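Local structure of protein interacting with Hsp90 1 (Saccharomyces cerevisiae, 4CHH) at residues Asp37-Thr42 with Lys58-Val63; Cys98-His103 with Val112-Ile117. The protein takes part in pre-rRNA processing, is required for the NOP58-snoRNA interaction, belongs to the R2TP complex and interacts with HSP90. All blocks are in the same frame, centred on the assembly; numbering follows the deposited sequence.

Contacts 1 and 2 are two antiparallel hairpins of the PIH1 N-terminal domain, following one another along the chain and sharing one mixed sheet. Strand 58-66 of the first lies parallel to strand 109-118 of the second, so the pairing order runs 29-47, 58-66, 109-118, 95-103, and the two contact centres are about 8 Å apart. Where the two contacts meet, the backbone of Asn62 bridges them: its N lies 2.8 Å from Trp113 O and its O 2.8 Å from Cys115 N, both probable hydrogen bonds. Val59 CG1 also packs 3.5 Å from Trp113 CZ3. A bound 1,2-ethanediol, probably from the crystallisation liquor, sits about 4 Å from the Tyr99 side chain of contact 2.

Contact 1 of 2, residues Asp37-Thr42 with Lys58-Val63; sequences DFVIKT and KVFINV
Strands 37-42 and 58-63 run antiparallel, their short axes approaching to 4.6 Å with 158° between directions. Ile40 with Ile61 and Thr42 with Val59 are regular hydrogen-bonded pairs; Thr42 N reaches Val59 O at 2.7 Å along a nearly straight line (170° at the hydrogen), whereas the return bond from Val59 N meets Thr42 O from above its carbonyl plane. At the other end Phe38 and Val63 still pair in both directions, but Val63 O also takes a weak 3.3 Å bond from Asp37 N, with a water bonded to Asp37 N beside it.

Packing is tight on the face bearing Phe38, Ile40, Ile61 and Val63. Phe38 CG occupies the crowded position between backbone N and carbonyl carbon (chi1 70°), which lays the ring alongside Val63; Val63 CB stands 3.9 Å from the ring centroid, over the face, with CG1 touching CE1 and CG2 touching CZ. That same CG2 also meets Ile40 CD1 at 3.5 Å. Helix 129-147 covers this side, its Leu135 and Cys139 touching Val63 and Ile40, and Arg132 making a cation-pi contact with the Phe38 ring. An alanine in place of Phe38 would probably leave Val63 without its aromatic platform and Arg132 without a ring partner.

The opposite face is buried around Val39, Phe60 and Asn62 and opens to solvent at the lysine end. Val39 CG1 approaches the Phe60 ring at its edge, 3.8 Å from CD2, and the Lys41 methylenes run beside that ring, but beyond them the like-charged Lys41 NZ and Lys58 NZ are 3.9 Å apart and would probably repel. Asn62 is anchored by Lys164 N through OD1. Strands 29-47 and 58-66 form a beta hairpin, with a classic beta bulge where Asp37 and Phe38 both face Val63.

Contact 2 of 2, residues Cys98-His103 with Val112-Ile117; sequences CYRMDH and VWDCCI
Arg100 carries much of this contact. Its CB leaves the sheet on the same face as that of Val112, and CG, set between backbone N and carbonyl carbon (chi1 66°), passes 3.9 Å from Val112 O. From there the chain runs extended to NE and turns at the last torsion, so that Val112 CG1 lies over one face of the guanidinium, toward its rim, 3.9 Å from NH2. At the tip NH2 meets the syn lone pair of Asp114 OD1 at 2.7 Å, and NH1 reaches Asp114 OD2 at 2.8 Å from above the carboxylate plane. This is an end-on, two-nitrogen salt bridge, twisted by 53° between the planes; OD1 also accepts Asn62 ND2. Backbone bonds in both directions between Arg100 and Val112 mark the pair as a hydrogen-bonded step of the antiparallel hairpin of strands 95-103 and 109-118.

The opposite face is aromatic. Tyr99 CB sits over the five-membered ring of Trp113, 3.6 Å from its centroid, a CH-pi contact. Beyond it the Tyr99 ring turns its edge toward the face of the six-membered ring in an offset edge-to-face pair, planes at 62°. Trp113 NE1 is hydrogen-bonded to Asp147 OD2 of helix 129-147.

Contact 1 of 2, residues Asp37-Thr42 with Lys58-Val63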
loop_
_atom_site.group_PDB
_atom_site.type_symbol
_atom_site.label_atom_id
_atom_site.label_comp_id
_atom_site.label_asym_id
_atom_site.label_seq_id
_atom_site.Cartn_x
_atom_site.Cartn_y
_atom_site.Cartn_z
ATOM N N ASP A 37 3.453 8.108 -5.538
ATOM C CA ASP A 37 3.632 7.402 -6.795
ATOM C C ASP A 37 2.283 7.354 -7.505
ATOM O O ASP A 37 2.038 8.173 -8.412
ATOM C CB ASP A 37 4.257 6.001 -6.561
ATOM C CG ASP A 37 4.566 5.176 -7.808
ATOM O OD1 ASP A 37 4.310 5.669 -8.941
ATOM O OD2 ASP A 37 5.022 4.030 -7.655
ATOM N N PHE A 38 1.387 6.447 -7.083
ATOM C CA PHE A 38 0.059 6.374 -7.715
ATOM C C PHE A 38 -1.025 6.009 -6.677
ATOM O O PHE A 38 -0.710 5.786 -5.515
ATOM C CB PHE A 38 0.072 5.423 -8.944
ATOM C CG PHE A 38 0.230 3.959 -8.602
ATOM C CD1 PHE A 38 1.496 3.402 -8.424
ATOM C CD2 PHE A 38 -0.883 3.125 -8.508
ATOM C CE1 PHE A 38 1.642 2.043 -8.141
ATOM C CE2 PHE A 38 -0.734 1.766 -8.234
ATOM C CZ PHE A 38 0.529 1.239 -8.037
ATOM N N VAL A 39 -2.300 6.035 -7.089
ATOM C CA VAL A 39 -3.484 5.814 -6.232
ATOM C C VAL A 39 -4.328 4.643 -6.702
ATOM O O VAL A 39 -4.567 4.474 -7.904
ATOM C CB VAL A 39 -4.385 7.103 -6.199
ATOM C CG1 VAL A 39 -5.654 6.904 -5.361
ATOM C CG2 VAL A 39 -3.622 8.303 -5.673
ATOM N N ILE A 40 -4.854 3.893 -5.731
ATOM C CA ILE A 40 -5.838 2.830 -5.965
ATOM C C ILE A 40 -7.130 3.349 -5.373
ATOM O O ILE A 40 -7.157 3.712 -4.199
ATOM C CB ILE A 40 -5.458 1.435 -5.375
ATOM C CG1 ILE A 40 -4.006 0.995 -5.702
ATOM C CG2 ILE A 40 -6.493 0.366 -5.743
ATOM C CD1 ILE A 40 -3.426 -0.067 -4.683
ATOM N N LYS A 41 -8.192 3.389 -6.160
ATOM C CA LYS A 41 -9.500 3.789 -5.657
ATOM C C LYS A 41 -10.347 2.537 -5.560
ATOM O O LYS A 41 -10.341 1.724 -6.471
ATOM C CB LYS A 41 -10.136 4.841 -6.578
ATOM C CG LYS A 41 -11.466 5.377 -6.109
ATOM C CD LYS A 41 -11.942 6.442 -7.075
ATOM C CE LYS A 41 -13.433 6.449 -7.231
ATOM N NZ LYS A 41 -13.859 7.368 -8.320
ATOM N N THR A 42 -11.014 2.340 -4.433
ATOM C CA THR A 42 -11.863 1.175 -4.254
ATOM C C THR A 42 -13.048 1.595 -3.397
ATOM O O THR A 42 -13.320 2.793 -3.243
ATOM C CB THR A 42 -11.049 -0.078 -3.733
ATOM O OG1 THR A 42 -11.921 -1.189 -3.547
ATOM C CG2 THR A 42 -10.324 0.175 -2.459
ATOM N N LYS A 58 -16.098 5.306 -0.304
ATOM C CA LYS A 58 -14.937 5.298 -1.185
ATOM C C LYS A 58 -13.682 5.127 -0.374
ATOM O O LYS A 58 -13.543 5.667 0.726
ATOM C CB LYS A 58 -14.829 6.599 -2.010
ATOM C CG LYS A 58 -15.887 6.801 -3.082
ATOM C CD LYS A 58 -15.503 7.991 -3.973
ATOM C CE LYS A 58 -16.703 8.660 -4.611
ATOM N NZ LYS A 58 -16.873 8.275 -6.038
ATOM N N VAL A 59 -12.773 4.378 -0.927
ATOM C CA VAL A 59 -11.489 4.100 -0.322
ATOM C C VAL A 59 -10.399 4.490 -1.306
ATOM O O VAL A 59 -10.498 4.214 -2.507
ATOM C CB VAL A 59 -11.367 2.607 0.144
ATOM C CG1 VAL A 59 -9.917 2.267 0.527
ATOM C CG2 VAL A 59 -12.290 2.336 1.327
ATOM N N PHE A 60 -9.357 5.124 -0.785
ATOM C CA PHE A 60 -8.175 5.474 -1.562
ATOM C C PHE A 60 -6.941 4.922 -0.911
ATOM O O PHE A 60 -6.753 5.051 0.302
ATOM C CB PHE A 60 -8.017 6.980 -1.740
ATOM C CG PHE A 60 -9.122 7.623 -2.529
ATOM C CD1 PHE A 60 -10.279 8.071 -1.899
ATOM C CD2 PHE A 60 -8.992 7.827 -3.899
ATOM C CE1 PHE A 60 -11.307 8.674 -2.631
ATOM C CE2 PHE A 60 -10.018 8.454 -4.629
ATOM C CZ PHE A 60 -11.167 8.864 -3.986
ATOM N N ILE A 61 -6.092 4.320 -1.714
ATOM C CA ILE A 61 -4.822 3.808 -1.220
ATOM C C ILE A 61 -3.706 4.530 -1.956
ATOM O O ILE A 61 -3.638 4.456 -3.180
ATOM C CB ILE A 61 -4.691 2.265 -1.369
ATOM C CG1 ILE A 61 -5.763 1.516 -0.568
ATOM C CG2 ILE A 61 -3.255 1.827 -1.023
ATOM C CD1 ILE A 61 -5.953 -0.042 -0.919
ATOM N N ASN A 62 -2.843 5.224 -1.210
ATOM C CA ASN A 62 -1.681 5.886 -1.771
ATOM C C ASN A 62 -0.507 4.898 -1.859
ATOM O O ASN A 62 0.095 4.596 -0.844
ATOM C CB ASN A 62 -1.304 7.125 -0.921
ATOM C CG ASN A 62 -2.312 8.259 -1.063
ATOM O OD1 ASN A 62 -2.757 8.578 -2.153
ATOM N ND2 ASN A 62 -2.759 8.836 0.035
ATOM N N VAL A 63 -0.189 4.403 -3.076
ATOM C CA VAL A 63 0.974 3.529 -3.293
ATOM C C VAL A 63 2.159 4.465 -3.426
ATOM O O VAL A 63 2.179 5.342 -4.280
ATOM C CB VAL A 63 0.857 2.561 -4.491
ATOM C CG1 VAL A 63 2.011 1.558 -4.486
ATOM C CG2 VAL A 63 -0.491 1.853 -4.491
HETATM O O HOH W 1 1.135 7.796 -3.761
#

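Contact 2 of 2, residues Cys98-His103 with Val112-Ile117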
loop_
_atom_site.group_PDB
_atom_site.type_symbol
_atom_site.label_atom_id
_atom_site.label_comp_id
_atom_site.label_asym_id
_atom_site.label_seq_id
_atom_site.Cartn_x
_atom_site.Cartn_y
_atom_site.Cartn_z
ATOM N N CYS A 98 -1.815 3.909 9.323
ATOM C CA CYS A 98 -3.150 3.830 9.884
ATOM C C CYS A 98 -4.056 4.591 8.870
ATOM O O CYS A 98 -3.533 5.407 8.098
ATOM C CB CYS A 98 -3.185 4.452 11.279
ATOM S SG CYS A 98 -3.119 6.262 11.270
ATOM N N TYR A 99 -5.356 4.281 8.803
ATOM C CA TYR A 99 -6.205 4.982 7.849
ATOM C C TYR A 99 -6.452 6.402 8.333
ATOM O O TYR A 99 -6.326 6.704 9.522
ATOM C CB TYR A 99 -7.543 4.244 7.558
ATOM C CG TYR A 99 -8.476 4.139 8.745
ATOM C CD1 TYR A 99 -9.313 5.199 9.099
ATOM C CD2 TYR A 99 -8.524 2.981 9.518
ATOM C CE1 TYR A 99 -10.120 5.133 10.230
ATOM C CE2 TYR A 99 -9.349 2.895 10.639
ATOM C CZ TYR A 99 -10.162 3.965 10.977
ATOM O OH TYR A 99 -10.991 3.883 12.068
ATOM N N ARG A 100 -6.795 7.266 7.404
ATOM C CA ARG A 100 -7.186 8.618 7.759
ATOM C C ARG A 100 -8.464 8.958 6.991
ATOM O O ARG A 100 -8.859 8.207 6.083
ATOM C CB ARG A 100 -6.048 9.642 7.622
ATOM C CG ARG A 100 -5.539 9.916 6.260
ATOM C CD ARG A 100 -4.212 10.660 6.376
ATOM N NE ARG A 100 -3.571 10.698 5.068
ATOM C CZ ARG A 100 -2.740 9.773 4.619
ATOM N NH1 ARG A 100 -2.367 8.768 5.403
ATOM N NH2 ARG A 100 -2.225 9.876 3.408
ATOM N N MET A 101 -9.192 9.976 7.459
ATOM C CA MET A 101 -10.455 10.323 6.833
ATOM C C MET A 101 -10.347 11.584 6.007
ATOM O O MET A 101 -9.700 12.556 6.404
ATOM C CB MET A 101 -11.580 10.484 7.867
ATOM C CG MET A 101 -12.078 9.173 8.404
ATOM S SD MET A 101 -13.519 9.333 9.479
ATOM C CE MET A 101 -13.289 7.808 10.533
ATOM N N ASP A 102 -10.966 11.529 4.838
ATOM C CA ASP A 102 -11.152 12.635 3.919
ATOM C C ASP A 102 -12.641 12.698 3.615
ATOM O O ASP A 102 -13.408 11.892 4.143
ATOM C CB ASP A 102 -10.282 12.516 2.649
ATOM C CG ASP A 102 -9.862 13.865 2.062
ATOM O OD1 ASP A 102 -10.599 14.871 2.274
ATOM O OD2 ASP A 102 -8.797 13.918 1.398
ATOM N N HIS A 103 -13.080 13.707 2.879
ATOM C CA HIS A 103 -14.497 13.840 2.576
ATOM C C HIS A 103 -14.667 14.186 1.112
ATOM O O HIS A 103 -13.826 14.900 0.571
ATOM C CB HIS A 103 -15.150 14.909 3.475
ATOM C CG HIS A 103 -15.249 14.514 4.917
ATOM N ND1 HIS A 103 -14.159 14.609 5.773
ATOM C CD2 HIS A 103 -16.316 14.056 5.617
ATOM C CE1 HIS A 103 -14.591 14.193 6.955
ATOM N NE2 HIS A 103 -15.880 13.837 6.910
ATOM N N VAL A 112 -8.620 6.735 3.627
ATOM C CA VAL A 112 -7.333 6.802 2.949
ATOM C C VAL A 112 -6.255 6.051 3.742
ATOM O O VAL A 112 -6.094 6.275 4.937
ATOM C CB VAL A 112 -6.928 8.291 2.702
ATOM C CG1 VAL A 112 -5.594 8.408 1.973
ATOM C CG2 VAL A 112 -8.020 9.058 1.949
ATOM N N TRP A 113 -5.505 5.186 3.049
ATOM C CA TRP A 113 -4.343 4.472 3.583
ATOM C C TRP A 113 -3.149 4.749 2.717
ATOM O O TRP A 113 -3.300 4.907 1.501
ATOM C CB TRP A 113 -4.561 2.942 3.572
ATOM C CG TRP A 113 -5.403 2.357 4.652
ATOM C CD1 TRP A 113 -4.951 1.756 5.789
ATOM C CD2 TRP A 113 -6.822 2.091 4.592
ATOM N NE1 TRP A 113 -6.003 1.177 6.468
ATOM C CE2 TRP A 113 -7.159 1.358 5.756
ATOM C CE3 TRP A 113 -7.841 2.411 3.675
ATOM C CZ2 TRP A 113 -8.474 0.957 6.042
ATOM C CZ3 TRP A 113 -9.146 2.001 3.948
ATOM C CH2 TRP A 113 -9.453 1.272 5.111
ATOM N N ASP A 114 -1.956 4.730 3.302
ATOM C CA ASP A 114 -0.729 4.833 2.499
ATOM C C ASP A 114 -0.073 3.461 2.534
ATOM O O ASP A 114 -0.012 2.860 3.604
ATOM C CB ASP A 114 0.249 5.917 2.999
ATOM C CG ASP A 114 -0.344 7.310 3.160
ATOM O OD1 ASP A 114 -1.158 7.715 2.306
ATOM O OD2 ASP A 114 -0.001 7.989 4.152
ATOM N N CYS A 115 0.370 2.958 1.394
ATOM C CA CYS A 115 1.069 1.660 1.292
ATOM C C CYS A 115 2.433 1.945 0.682
ATOM O O CYS A 115 2.516 2.206 -0.516
ATOM C CB CYS A 115 0.265 0.667 0.440
ATOM S SG CYS A 115 -1.160 -0.054 1.285
ATOM N N CYS A 116 3.490 1.922 1.508
ATOM C CA CYS A 116 4.842 2.281 1.123
ATOM C C CYS A 116 5.698 1.061 0.839
ATOM O O CYS A 116 5.816 0.157 1.664
ATOM C CB CYS A 116 5.473 3.161 2.207
ATOM S SG CYS A 116 6.935 4.071 1.670
ATOM N N ILE A 117 6.314 1.055 -0.335
ATOM C CA ILE A 117 7.175 -0.046 -0.765
ATOM C C ILE A 117 8.574 0.499 -1.005
ATOM O O ILE A 117 8.768 1.720 -1.016
ATOM C CB ILE A 117 6.599 -0.768 -2.029
ATOM C CG1 ILE A 117 6.552 0.200 -3.272
ATOM C CG2 ILE A 117 5.245 -1.423 -1.710
ATOM C CD1 ILE A 117 6.128 -0.411 -4.619
#